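Local coordinates for protein beta-glucosidase (Chaetomella raphigera, PDB 6JXG) that probably hydrolyses terminal, non-reducing beta-D-glucosyl residues with release of beta-D-glucose, as a secreted family 3 glycoside hydrolase of cellulose breakdown, at residues A[69-74]-A[388-393]; A[92-97]-A[143-148]. All coordinates share one frame; numbering follows the deposited sequence.

Contact 1: A[69-74]-A[388-393]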
loop_
_atom_site.group_PDB
_atom_site.type_symbol
_atom_site.label_atom_id
_atom_site.label_comp_id
_atom_site.label_asym_id
_atom_site.label_seq_id
_atom_site.Cartn_x
_atom_site.Cartn_y
_atom_site.Cartn_z
ATOM N N VAL A 69 -15.176 0.323 14.300
ATOM C CA VAL A 69 -14.051 -0.377 13.738
ATOM C C VAL A 69 -12.803 0.559 13.837
ATOM O O VAL A 69 -12.904 1.720 14.172
ATOM C CB VAL A 69 -14.314 -0.752 12.261
ATOM C CG1 VAL A 69 -15.573 -1.575 12.141
ATOM C CG2 VAL A 69 -14.407 0.484 11.389
ATOM N N THR A 70 -11.646 0.013 13.557
ATOM C CA THR A 70 -10.399 0.767 13.614
ATOM C C THR A 70 -10.094 1.379 12.238
ATOM O O THR A 70 -10.139 0.694 11.227
ATOM C CB THR A 70 -9.235 -0.149 14.052
ATOM O OG1 THR A 70 -9.512 -0.634 15.376
ATOM C CG2 THR A 70 -7.883 0.580 14.114
ATOM N N ALA A 71 -9.664 2.635 12.239
ATOM C CA ALA A 71 -9.195 3.287 11.036
ATOM C C ALA A 71 -7.641 3.250 11.085
ATOM O O ALA A 71 -7.006 4.059 11.761
ATOM C CB ALA A 71 -9.743 4.702 10.932
ATOM N N PHE A 72 -7.077 2.193 10.500
ATOM C CA PHE A 72 -5.671 1.955 10.531
ATOM C C PHE A 72 -4.954 2.965 9.636
ATOM O O PHE A 72 -5.563 3.597 8.789
ATOM C CB PHE A 72 -5.332 0.552 10.052
ATOM C CG PHE A 72 -5.851 -0.580 10.941
ATOM C CD1 PHE A 72 -5.162 -0.999 12.059
ATOM C CD2 PHE A 72 -7.072 -1.156 10.681
ATOM C CE1 PHE A 72 -5.689 -2.027 12.849
ATOM C CE2 PHE A 72 -7.574 -2.185 11.454
ATOM C CZ PHE A 72 -6.868 -2.583 12.567
ATOM N N PRO A 73 -3.642 3.136 9.821
ATOM C CA PRO A 73 -2.832 3.911 8.885
ATOM C C PRO A 73 -2.939 3.386 7.461
ATOM O O PRO A 73 -3.226 2.178 7.211
ATOM C CB PRO A 73 -1.407 3.715 9.404
ATOM C CG PRO A 73 -1.553 3.429 10.847
ATOM C CD PRO A 73 -2.874 2.705 11.000
ATOM N N THR A 74 -2.723 4.278 6.541
ATOM C CA THR A 74 -2.712 3.974 5.087
ATOM C C THR A 74 -1.638 2.979 4.742
ATOM O O THR A 74 -0.635 2.825 5.460
ATOM C CB THR A 74 -2.500 5.237 4.268
ATOM O OG1 THR A 74 -1.248 5.799 4.613
ATOM C CG2 THR A 74 -3.618 6.261 4.556
ATOM N N ALA A 388 -12.497 4.308 5.872
ATOM C CA ALA A 388 -13.249 3.820 7.039
ATOM C C ALA A 388 -13.696 5.063 7.800
ATOM O O ALA A 388 -13.126 6.115 7.584
ATOM C CB ALA A 388 -12.413 2.977 7.943
ATOM N N ASP A 389 -14.679 4.872 8.680
ATOM C CA ASP A 389 -15.172 5.945 9.569
ATOM C C ASP A 389 -14.247 5.908 10.769
ATOM O O ASP A 389 -13.938 4.827 11.251
ATOM C CB ASP A 389 -16.602 5.705 9.960
ATOM C CG ASP A 389 -17.594 6.103 8.856
ATOM O OD1 ASP A 389 -17.206 6.367 7.689
ATOM O OD2 ASP A 389 -18.788 6.173 9.215
ATOM N N PHE A 390 -13.677 7.054 11.149
ATOM C CA PHE A 390 -12.837 7.113 12.310
ATOM C C PHE A 390 -13.690 6.897 13.553
ATOM O O PHE A 390 -14.740 7.548 13.671
ATOM C CB PHE A 390 -12.207 8.495 12.471
ATOM C CG PHE A 390 -11.248 8.881 11.369
ATOM C CD1 PHE A 390 -9.968 8.467 11.418
ATOM C CD2 PHE A 390 -11.657 9.708 10.312
ATOM C CE1 PHE A 390 -9.047 8.865 10.458
ATOM C CE2 PHE A 390 -10.763 10.115 9.351
ATOM C CZ PHE A 390 -9.458 9.677 9.414
ATOM N N PRO A 391 -13.260 6.001 14.474
ATOM C CA PRO A 391 -13.960 5.965 15.786
ATOM C C PRO A 391 -13.610 7.197 16.639
ATOM O O PRO A 391 -14.349 7.543 17.542
ATOM C CB PRO A 391 -13.429 4.692 16.468
ATOM C CG PRO A 391 -12.125 4.420 15.788
ATOM C CD PRO A 391 -12.149 5.051 14.413
ATOM N N TYR A 392 -12.517 7.847 16.302
ATOM C CA TYR A 392 -12.014 9.087 16.931
ATOM C C TYR A 392 -10.810 9.429 16.052
ATOM O O TYR A 392 -10.388 8.603 15.235
ATOM C CB TYR A 392 -11.586 8.843 18.390
ATOM C CG TYR A 392 -10.499 7.842 18.582
ATOM C CD1 TYR A 392 -9.152 8.199 18.486
ATOM C CD2 TYR A 392 -10.787 6.498 18.827
ATOM C CE1 TYR A 392 -8.142 7.272 18.616
ATOM C CE2 TYR A 392 -9.768 5.562 18.988
ATOM C CZ TYR A 392 -8.434 5.957 18.843
ATOM O OH TYR A 392 -7.400 5.006 18.995
ATOM N N LEU A 393 -10.313 10.645 16.119
ATOM C CA LEU A 393 -9.067 10.974 15.382
ATOM C C LEU A 393 -8.270 11.864 16.311
ATOM O O LEU A 393 -8.727 12.974 16.642
ATOM C CB LEU A 393 -9.369 11.677 14.053
ATOM C CG LEU A 393 -8.136 12.255 13.321
ATOM C CD1 LEU A 393 -7.133 11.157 13.038
ATOM C CD2 LEU A 393 -8.563 12.970 12.050
HETATM O O HOH W 1 -15.155 3.436 13.511
#

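Contact 2: A[92-97]-A[143-148]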
loop_
_atom_site.group_PDB
_atom_site.type_symbol
_atom_site.label_atom_id
_atom_site.label_comp_id
_atom_site.label_asym_id
_atom_site.label_seq_id
_atom_site.Cartn_x
_atom_site.Cartn_y
_atom_site.Cartn_z
ATOM N N LEU A 92 -3.107 -8.638 10.527
ATOM C CA LEU A 92 -3.781 -9.485 11.540
ATOM C C LEU A 92 -4.937 -8.724 12.190
ATOM O O LEU A 92 -6.078 -9.240 12.341
ATOM C CB LEU A 92 -2.783 -9.990 12.614
ATOM C CG LEU A 92 -3.323 -10.954 13.663
ATOM C CD1 LEU A 92 -3.632 -12.326 13.033
ATOM C CD2 LEU A 92 -2.351 -11.111 14.854
ATOM N N ALA A 93 -4.663 -7.487 12.596
ATOM C CA ALA A 93 -5.675 -6.705 13.292
ATOM C C ALA A 93 -6.872 -6.405 12.373
ATOM O O ALA A 93 -8.013 -6.547 12.790
ATOM C CB ALA A 93 -5.053 -5.433 13.797
ATOM N N LEU A 94 -6.605 -6.080 11.106
ATOM C CA LEU A 94 -7.694 -5.843 10.140
ATOM C C LEU A 94 -8.515 -7.088 9.946
ATOM O O LEU A 94 -9.760 -7.070 9.936
ATOM C CB LEU A 94 -7.123 -5.550 8.756
ATOM C CG LEU A 94 -7.810 -4.650 7.779
ATOM C CD1 LEU A 94 -7.354 -4.920 6.352
ATOM C CD2 LEU A 94 -9.257 -4.154 7.953
ATOM N N GLY A 95 -7.806 -8.177 9.713
ATOM C CA GLY A 95 -8.505 -9.435 9.497
ATOM C C GLY A 95 -9.307 -9.904 10.703
ATOM O O GLY A 95 -10.417 -10.484 10.526
ATOM N N GLN A 96 -8.780 -9.686 11.898
ATOM C CA GLN A 96 -9.598 -9.916 13.124
ATOM C C GLN A 96 -10.922 -9.186 13.164
ATOM O O GLN A 96 -12.017 -9.790 13.469
ATOM C CB GLN A 96 -8.791 -9.630 14.386
ATOM C CG GLN A 96 -7.737 -10.702 14.610
ATOM C CD GLN A 96 -6.787 -10.352 15.689
ATOM O OE1 GLN A 96 -6.647 -9.177 16.086
ATOM N NE2 GLN A 96 -6.092 -11.378 16.181
ATOM N N GLU A 97 -10.877 -7.904 12.802
ATOM C CA GLU A 97 -12.104 -7.134 12.733
ATOM C C GLU A 97 -13.089 -7.668 11.634
ATOM O O GLU A 97 -14.316 -7.717 11.847
ATOM C CB GLU A 97 -11.836 -5.628 12.565
ATOM C CG GLU A 97 -11.064 -5.059 13.732
ATOM C CD GLU A 97 -11.008 -3.536 13.873
ATOM O OE1 GLU A 97 -11.640 -2.752 13.110
ATOM O OE2 GLU A 97 -10.228 -3.127 14.806
ATOM N N THR A 143 -0.626 -12.351 4.886
ATOM C CA THR A 143 -0.432 -13.470 5.849
ATOM C C THR A 143 -1.128 -13.098 7.171
ATOM O O THR A 143 -1.737 -13.957 7.818
ATOM C CB THR A 143 1.046 -13.779 6.053
ATOM O OG1 THR A 143 1.631 -14.114 4.788
ATOM C CG2 THR A 143 1.159 -14.916 7.009
ATOM N N GLY A 144 -1.025 -11.858 7.589
ATOM C CA GLY A 144 -1.734 -11.380 8.747
ATOM C C GLY A 144 -3.231 -11.535 8.626
ATOM O O GLY A 144 -3.918 -12.049 9.523
ATOM N N MET A 145 -3.775 -10.974 7.570
ATOM C CA MET A 145 -5.206 -10.990 7.351
ATOM C C MET A 145 -5.773 -12.413 7.354
ATOM O O MET A 145 -6.772 -12.719 8.051
ATOM C CB MET A 145 -5.513 -10.343 6.011
ATOM C CG MET A 145 -5.377 -8.832 6.000
ATOM S SD MET A 145 -5.533 -8.076 4.352
ATOM C CE MET A 145 -7.298 -8.165 4.044
ATOM N N GLN A 146 -5.131 -13.260 6.574
ATOM C CA GLN A 146 -5.599 -14.633 6.409
ATOM C C GLN A 146 -5.297 -15.511 7.646
ATOM O O GLN A 146 -6.092 -16.406 7.971
ATOM C CB GLN A 146 -5.096 -15.228 5.106
ATOM C CG GLN A 146 -5.567 -14.380 3.918
ATOM C CD GLN A 146 -5.492 -15.007 2.571
ATOM O OE1 GLN A 146 -6.097 -14.491 1.609
ATOM N NE2 GLN A 146 -4.712 -16.049 2.428
ATOM N N ASP A 147 -4.245 -15.195 8.380
ATOM C CA ASP A 147 -4.055 -15.852 9.675
ATOM C C ASP A 147 -5.252 -15.540 10.615
ATOM O O ASP A 147 -5.594 -16.398 11.396
ATOM C CB ASP A 147 -2.733 -15.417 10.359
ATOM C CG ASP A 147 -1.502 -16.058 9.784
ATOM O OD1 ASP A 147 -1.584 -16.984 8.947
ATOM O OD2 ASP A 147 -0.395 -15.624 10.229
ATOM N N ALA A 148 -5.870 -14.342 10.534
ATOM C CA ALA A 148 -7.061 -13.975 11.294
ATOM C C ALA A 148 -8.300 -14.617 10.809
ATOM O O ALA A 148 -9.314 -14.477 11.441
ATOM C CB ALA A 148 -7.268 -12.444 11.294
#

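Contact 1: A[69-74]-A[388-393]
The methyl of Ala71 overlaps the flank of the Phe390 ring, CB approaching CD1 obliquely at 3.8 Å. The ring gets there although the CB of Phe390 points away from 69-74: its CG is anti to the carbonyl carbon (chi1 -65°), which brings CD1 back to the methyl. Two further apolar groups meet the same carbon, the CB of Ala388 at 4.4 Å from Ala71 CB and the CD of Pro391 at 4.2 Å from it. The same proline ring also lies against the backbone, its CG 3.2 Å from the carbonyl O of Val69. Both segments are loops, one from the TIM-barrel-type N-terminal domain of this family 3 glycoside hydrolase and the other from its C-terminal domain, so the contact is a seam between domains. No direct hydrogen bond crosses it. A water bridges the backbones instead, accepting from Val69 N at 3.2 Å and donating to Asp389 O at 2.9 Å. The carboxylate of Asp389 turns outward from 69-74: OD2 takes a hydrogen bond from Gln67, just before that segment, and OD1 forms a salt bridge with Arg372. Gln509 accepts a hydrogen bond from Ala71 N through its OE1 and also packs against Pro391.

Contact 2: A[92-97]-A[143-148]
Leu92 reaches to the C-terminal part of 143-148, its CD1 3.5 Å from Gly144 O and 4.0 Å from Ala148 CB. With CG anti to the backbone N (chi1 -176°), the branch is carried across to that part, although the CB itself points along the interface. Beside it the backbones close up: the axes of helical segments 92-97 and 143-147 approach to 6.8 Å, crossing at -31°, and Leu92 CA makes a CA-H...O contact of 3.3 Å with Gly144 O. Gly95 and Gly144 lie in this close approach, where neither has a side chain between the backbones, and Gly95 CA is 4.0 Å from Met145 O. The Ala148 methyl presses on the 95-96 peptide, its CB 3.2 Å from Gln96 N and 3.8 Å from Gln96 CG. On another flank the side chains of Leu94 and Met145 run alongside each other in the same direction; the Met145 chain bends at chi3 (75°) and sets CE 4.0 Å from Leu94 CD1. Polar ends bond to residues outside the pair, Gln96 OE1 to His322 and Asp147 OD2 to Tyr88. With no hydrogen bond between the segments, the direct contact between them rests on van der Waals packing and the CA-H...O contact.

Overall arrangement
Contact 1 joins the N- and C-terminal domains, whereas contact 2 pairs two helices within the N-terminal domain; their centres are 16 Å apart. In sequence, both segments of contact 2 fall between the two segments of contact 1. Segments 69-74 and 92-97 touch directly: Thr70 OG1 lies 2.7 Å from Glu97 OE2, a probable hydrogen bond, and Phe72 CE1 packs 3.6 Å from Ala93 CB. Ala93 and Glu97 of helix 84-100 thus face loop 69-74, while Leu92, Gly95 and the side chains of Leu94 and Gln96 serve the packing against 143-148. The nearby sugar is a glycan attached to the protein, an N-acetylglucosamine about 8 Å from the Pro391 side chain, rather than a substrate.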